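Ochratoxinase (Aspergillus niger, PDB 4C65) hydrolyses the amide bond of ochratoxin A, releasing phenylalanine and ochratoxin alpha, and acts as a zinc-dependent carboxypeptidase of the amidohydrolase superfamily. Local coordinates at residues L263-Y268 against V285-V290. Residues are numbered along the deposited sequence; the frame is centred on the assembly and turned at random.
Sequences LEHVSY and VATRSV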
loop_
_atom_site.group_PDB
_atom_site.type_symbol
_atom_site.label_atom_id
_atom_site.label_comp_id
_atom_site.label_asym_id
_atom_site.label_seq_id
_atom_site.Cartn_x
_atom_site.Cartn_y
_atom_site.Cartn_z
ATOM N N LEU A 263 19.584 -33.660 -7.230
ATOM C CA LEU A 263 18.566 -33.524 -8.255
ATOM C C LEU A 263 17.431 -34.449 -7.942
ATOM O O LEU A 263 17.658 -35.617 -7.565
ATOM C CB LEU A 263 19.127 -33.862 -9.633
ATOM C CG LEU A 263 20.311 -33.024 -10.065
ATOM C CD1 LEU A 263 20.835 -33.550 -11.395
ATOM C CD2 LEU A 263 19.956 -31.555 -10.165
ATOM N N GLU A 264 16.214 -33.958 -8.152
ATOM C CA GLU A 264 15.029 -34.753 -7.897
ATOM C C GLU A 264 14.329 -35.169 -9.192
ATOM O O GLU A 264 14.292 -34.391 -10.144
ATOM C CB GLU A 264 14.084 -33.985 -6.989
ATOM C CG GLU A 264 14.779 -33.053 -6.031
ATOM C CD GLU A 264 15.492 -33.914 -4.993
ATOM O OE1 GLU A 264 14.803 -34.784 -4.397
ATOM O OE2 GLU A 264 16.716 -33.734 -4.764
ATOM N N HIS A 265 13.768 -36.373 -9.182
ATOM C CA HIS A 265 13.076 -36.960 -10.313
ATOM C C HIS A 265 14.045 -37.361 -11.411
ATOM O O HIS A 265 14.172 -38.550 -11.735
ATOM C CB HIS A 265 11.973 -36.033 -10.859
ATOM C CG HIS A 265 11.214 -35.312 -9.791
ATOM N ND1 HIS A 265 10.501 -35.973 -8.818
ATOM C CD2 HIS A 265 11.095 -33.996 -9.516
ATOM C CE1 HIS A 265 9.971 -35.095 -7.990
ATOM N NE2 HIS A 265 10.307 -33.885 -8.399
ATOM N N VAL A 266 14.694 -36.365 -12.000
ATOM C CA VAL A 266 15.748 -36.560 -12.978
ATOM C C VAL A 266 15.297 -37.455 -14.114
ATOM O O VAL A 266 16.081 -38.228 -14.657
ATOM C CB VAL A 266 17.035 -37.120 -12.346
ATOM C CG1 VAL A 266 18.238 -36.427 -12.956
ATOM C CG2 VAL A 266 17.079 -36.905 -10.841
ATOM N N SER A 267 14.055 -37.268 -14.536
ATOM C CA SER A 267 13.385 -38.181 -15.463
ATOM C C SER A 267 14.066 -38.419 -16.816
ATOM O O SER A 267 13.850 -39.465 -17.425
ATOM C CB SER A 267 11.945 -37.703 -15.700
ATOM O OG SER A 267 11.275 -37.575 -14.464
ATOM N N TYR A 268 14.843 -37.460 -17.314
ATOM C CA TYR A 268 15.489 -37.627 -18.625
ATOM C C TYR A 268 17.009 -37.693 -18.508
ATOM O O TYR A 268 17.734 -37.304 -19.420
ATOM C CB TYR A 268 15.021 -36.517 -19.607
ATOM C CG TYR A 268 13.605 -36.720 -20.052
ATOM C CD1 TYR A 268 13.308 -37.507 -21.167
ATOM C CD2 TYR A 268 12.561 -36.179 -19.338
ATOM C CE1 TYR A 268 11.997 -37.725 -21.560
ATOM C CE2 TYR A 268 11.252 -36.406 -19.711
ATOM C CZ TYR A 268 10.979 -37.177 -20.821
ATOM O OH TYR A 268 9.675 -37.376 -21.172
ATOM N N VAL A 285 17.978 -38.412 -6.599
ATOM C CA VAL A 285 16.802 -38.787 -5.847
ATOM C C VAL A 285 15.647 -38.969 -6.811
ATOM O O VAL A 285 15.046 -37.996 -7.276
ATOM C CB VAL A 285 16.463 -37.714 -4.810
ATOM C CG1 VAL A 285 15.259 -38.134 -3.977
ATOM C CG2 VAL A 285 17.678 -37.458 -3.930
ATOM N N ALA A 286 15.301 -40.224 -7.073
ATOM C CA ALA A 286 14.376 -40.554 -8.162
ATOM C C ALA A 286 12.900 -40.199 -7.888
ATOM O O ALA A 286 12.197 -39.790 -8.795
ATOM C CB ALA A 286 14.515 -42.031 -8.519
ATOM N N THR A 287 12.470 -40.342 -6.636
ATOM C CA THR A 287 11.046 -40.262 -6.245
ATOM C C THR A 287 10.149 -41.087 -7.155
ATOM O O THR A 287 9.194 -40.588 -7.728
ATOM C CB THR A 287 10.523 -38.808 -6.124
ATOM O OG1 THR A 287 10.445 -38.200 -7.408
ATOM C CG2 THR A 287 11.439 -37.964 -5.253
ATOM N N ARG A 288 10.455 -42.376 -7.265
ATOM C CA ARG A 288 9.725 -43.258 -8.161
ATOM C C ARG A 288 8.303 -43.454 -7.686
ATOM O O ARG A 288 7.423 -43.726 -8.498
ATOM C CB ARG A 288 10.447 -44.610 -8.316
ATOM C CG ARG A 288 9.792 -45.600 -9.286
ATOM C CD ARG A 288 9.748 -45.092 -10.714
ATOM N NE ARG A 288 8.958 -45.960 -11.569
ATOM C CZ ARG A 288 8.812 -45.795 -12.891
ATOM N NH1 ARG A 288 9.379 -44.770 -13.522
ATOM N NH2 ARG A 288 8.085 -46.647 -13.584
ATOM N N SER A 289 8.066 -43.291 -6.385
ATOM C CA SER A 289 6.709 -43.429 -5.818
ATOM C C SER A 289 5.690 -42.549 -6.530
ATOM O O SER A 289 4.590 -42.985 -6.849
ATOM C CB SER A 289 6.687 -43.091 -4.331
ATOM O OG SER A 289 7.229 -44.146 -3.560
ATOM N N VAL A 290 6.061 -41.310 -6.784
ATOM C CA VAL A 290 5.167 -40.378 -7.395
ATOM C C VAL A 290 4.768 -40.792 -8.813
ATOM O O VAL A 290 3.611 -40.635 -9.231
ATOM C CB VAL A 290 5.811 -38.983 -7.280
ATOM C CG1 VAL A 290 6.197 -38.346 -8.608
ATOM C CG2 VAL A 290 4.963 -38.047 -6.442
#
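L263 starts the contact by accepting a hydrogen bond from V285 N on its O (3.0 Å). Two neighbouring parallel strands of the twisted TIM barrel, 262-263 and 283-285, end here. The first runs into a loop with a zinc ligand, the second into a short turn before helix 288-297. Next, E264 forms a parallel bridge with V285, and both side chains lie on the same face of the sheet. They run side by side and point the same way. In the conformer described, one of two modelled, E264 OE1 meets V285 CB and CG1, each at 3.4 Å. The buried carboxylate is well supplied with partners in this conformer. OE1 is hydrogen-bonded to H69 ND1, a second-shell contact that probably orients this ligand of the first zinc. OE2 makes a salt bridge with R113 and hydrogen bonds with S243 OG and S262 OG.

H265, a ligand of the second zinc, follows the corner at E264. Its N donates to V285 O (2.8 Å). Its CA lies 3.3 Å from A286 O in a CA-H...O contact. E264 CB lies above one face of the H265 ring, offset toward the rim. The imidazole ND1 donates to T287 OG1, which probably helps to fix the ring's rotation. OG1 sits between the backbone N and carbonyl carbon of T287 (chi1 70°) and donates in turn to A286 O at 2.7 Å. H265 ND1 lies 2.6 Å from T287 OG1, which is tilted 19° out of the ring plane.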